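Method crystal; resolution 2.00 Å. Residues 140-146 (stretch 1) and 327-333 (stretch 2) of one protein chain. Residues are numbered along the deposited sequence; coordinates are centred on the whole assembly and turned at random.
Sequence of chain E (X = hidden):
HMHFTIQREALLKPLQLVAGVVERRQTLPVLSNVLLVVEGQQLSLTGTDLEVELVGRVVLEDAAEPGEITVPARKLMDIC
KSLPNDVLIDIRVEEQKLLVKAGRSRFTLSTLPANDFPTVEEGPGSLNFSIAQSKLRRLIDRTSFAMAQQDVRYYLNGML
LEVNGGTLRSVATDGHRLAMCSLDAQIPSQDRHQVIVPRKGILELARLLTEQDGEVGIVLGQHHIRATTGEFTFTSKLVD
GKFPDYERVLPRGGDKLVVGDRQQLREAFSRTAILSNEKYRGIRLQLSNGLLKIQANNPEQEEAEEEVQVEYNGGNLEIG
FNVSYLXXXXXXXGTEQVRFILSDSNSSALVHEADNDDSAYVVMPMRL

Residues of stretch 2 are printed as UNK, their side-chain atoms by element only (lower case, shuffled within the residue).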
# COMPACT_ATOMS: atom_id res chain seq x y z
N ILE E 140 -24.16 -1.70 5.46
CA ILE E 140 -22.96 -2.55 5.51
C ILE E 140 -21.79 -1.77 6.13
O ILE E 140 -21.19 -2.26 7.09
CB ILE E 140 -22.59 -3.16 4.12
CG1 ILE E 140 -23.76 -3.98 3.53
CG2 ILE E 140 -21.29 -4.00 4.21
CD1 ILE E 140 -23.65 -4.30 1.99
N ASP E 141 -21.46 -0.58 5.59
CA ASP E 141 -20.34 0.25 6.05
C ASP E 141 -20.47 0.75 7.50
O ASP E 141 -19.46 0.91 8.16
CB ASP E 141 -20.06 1.41 5.09
CG ASP E 141 -19.50 1.02 3.73
OD1 ASP E 141 -19.02 -0.13 3.59
OD2 ASP E 141 -19.54 1.86 2.81
N ARG E 142 -21.71 0.94 8.00
CA ARG E 142 -21.90 1.38 9.39
C ARG E 142 -21.70 0.24 10.39
O ARG E 142 -21.60 0.50 11.58
CB ARG E 142 -23.28 2.05 9.61
CG ARG E 142 -23.49 3.41 8.94
CD ARG E 142 -22.70 4.53 9.58
NE ARG E 142 -22.80 5.77 8.81
CZ ARG E 142 -23.64 6.76 9.09
NH1 ARG E 142 -24.46 6.67 10.13
NH2 ARG E 142 -23.65 7.86 8.34
N THR E 143 -21.68 -1.02 9.92
CA THR E 143 -21.60 -2.17 10.83
C THR E 143 -20.50 -3.20 10.59
O THR E 143 -20.22 -3.95 11.52
CB THR E 143 -22.96 -2.90 10.86
OG1 THR E 143 -23.20 -3.50 9.58
CG2 THR E 143 -24.13 -1.99 11.26
N SER E 144 -19.93 -3.27 9.36
CA SER E 144 -18.98 -4.31 8.95
C SER E 144 -17.76 -4.56 9.82
O SER E 144 -17.34 -5.71 9.93
CB SER E 144 -18.60 -4.20 7.48
OG SER E 144 -17.77 -3.07 7.23
N PHE E 145 -17.24 -3.51 10.50
CA PHE E 145 -16.08 -3.63 11.39
C PHE E 145 -16.35 -4.57 12.58
O PHE E 145 -15.39 -5.10 13.14
CB PHE E 145 -15.69 -2.23 11.91
CG PHE E 145 -16.67 -1.65 12.91
CD1 PHE E 145 -16.58 -1.94 14.27
CD2 PHE E 145 -17.72 -0.83 12.48
CE1 PHE E 145 -17.51 -1.44 15.17
CE2 PHE E 145 -18.65 -0.32 13.40
CZ PHE E 145 -18.51 -0.61 14.74
N ALA E 146 -17.64 -4.74 13.00
CA ALA E 146 -18.00 -5.56 14.17
C ALA E 146 -18.12 -7.04 13.90
O ALA E 146 -18.20 -7.81 14.87
CB ALA E 146 -19.26 -5.03 14.85
N UNK E 327 -12.49 3.16 19.13
CA UNK E 327 -12.04 3.86 17.92
C UNK E 327 -12.82 3.37 16.68
O UNK E 327 -13.21 4.19 15.84
c UNK E 327 -10.51 3.76 17.73
c UNK E 327 -9.69 4.62 18.68
c UNK E 327 -8.27 4.11 18.80
c UNK E 327 -9.72 6.11 18.25
N UNK E 328 -13.11 2.07 16.63
CA UNK E 328 -13.90 1.48 15.55
C UNK E 328 -15.29 2.11 15.48
O UNK E 328 -15.75 2.46 14.39
c UNK E 328 -14.06 -0.04 15.74
c UNK E 328 -12.83 -0.85 15.45
o UNK E 328 -12.79 -2.02 15.88
o UNK E 328 -11.89 -0.32 14.83
N UNK E 329 -15.94 2.29 16.64
CA UNK E 329 -17.26 2.90 16.75
C UNK E 329 -17.21 4.37 16.30
O UNK E 329 -18.04 4.80 15.49
c UNK E 329 -18.16 1.29 18.49
c UNK E 329 -19.15 3.59 18.31
c UNK E 329 -17.87 2.75 18.17
N UNK E 330 -16.25 5.14 16.85
CA UNK E 330 -16.11 6.56 16.53
C UNK E 330 -15.87 6.81 15.05
O UNK E 330 -16.39 7.80 14.52
c UNK E 330 -14.20 7.81 19.68
c UNK E 330 -15.05 7.24 17.42
c UNK E 330 -15.38 7.33 18.92
c UNK E 330 -16.60 8.20 19.20
N UNK E 331 -15.17 5.88 14.39
CA UNK E 331 -14.86 5.92 12.97
C UNK E 331 -16.06 5.82 12.05
O UNK E 331 -15.97 6.18 10.88
N UNK E 332 -17.21 5.33 12.57
CA UNK E 332 -18.46 5.21 11.81
C UNK E 332 -19.56 6.21 12.23
O UNK E 332 -20.59 6.29 11.56
c UNK E 332 -18.97 3.75 11.66
c UNK E 332 -19.35 3.14 13.00
c UNK E 332 -17.94 2.87 10.93
N UNK E 333 -19.36 6.97 13.32
CA UNK E 333 -20.32 7.99 13.77
C UNK E 333 -20.21 9.19 12.79
O UNK E 333 -19.13 9.76 12.63
c UNK E 333 -20.07 8.39 15.26
c UNK E 333 -20.84 9.69 15.68
c UNK E 333 -20.29 7.20 16.25
c UNK E 333 -21.77 6.71 16.50
O HOH W 1 -23.19 5.47 12.58

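Position 327 carries four side-chain carbons, forked at the second, and no heteroatom; its CB stays 9.0 Å from F145 CD1. A fork one carbon beyond CB identifies leucine, L327, which takes no part in the contact.

At position 328 there are two carbons, the second bearing two oxygens, which is a carboxylate attached directly to CB. CA-to-CB points toward stretch 1, and the CB lies 3.5 Å from F145 CD1. The short acidic chain is that of aspartate, D328. Its backbone O sits over one face of the F145 ring, while its OD2 is hydrogen-bonded elsewhere in the structure.

Position 329 has three carbons, with the fork at CB itself and both arms one atom long. One arm approaches F145 CZ to 4.2 Å, obliquely to the ring. Without a heteroatom this pattern gives valine, V329; the arm is CG2, and chi1 is t.

Position 330 repeats the four-carbon pattern forked at the second atom. It is leucine, L330, chi1 m and chi2 t, buried, with its CB 9.0 Å from F145 CZ.

Position 331 has backbone atoms alone, so it is glycine, G331. An ideal CB here would find nothing of stretch 1 within 5.5 Å, so this contact does not account for the missing side chain. Its N donates to L327 O at 3.0 Å.

Position 332 again shows three carbons forked at CB, but now CA-to-CB points toward stretch 1. One arm lies 3.6 Å from F145 CE2 and the other 3.7 Å from D141 O. This is valine, V332, with chi1 m; the arms are CG2 and CG1 respectively.

Position 333 has four carbons forked at the first, one arm being two carbons long, which defines isoleucine, I333. CA-to-CB points away, and the nearest approach, I333 CD1 to R142 NH1, is 6.9 Å.

The contact buries 291 Å², summed over both sides, and centres on F145 and V332, which contribute 90 and 89 Å². With chi1 p, the F145 ring reaches D328, V329 and V332, making apolar side-chain contacts with the two valines. R142 packs alongside: its CD is 3.4 Å from V332 O, which lies over one face of the guanidinium. No direct hydrogen bond crosses the interface. Instead, water 1 donates to V332 O at 2.9 Å and accepts a weak bond from R142 NH1 at 3.0 Å, adding a polar bridge to a contact otherwise made by packing.

Stretch 2 (327-333) LDVLGVI
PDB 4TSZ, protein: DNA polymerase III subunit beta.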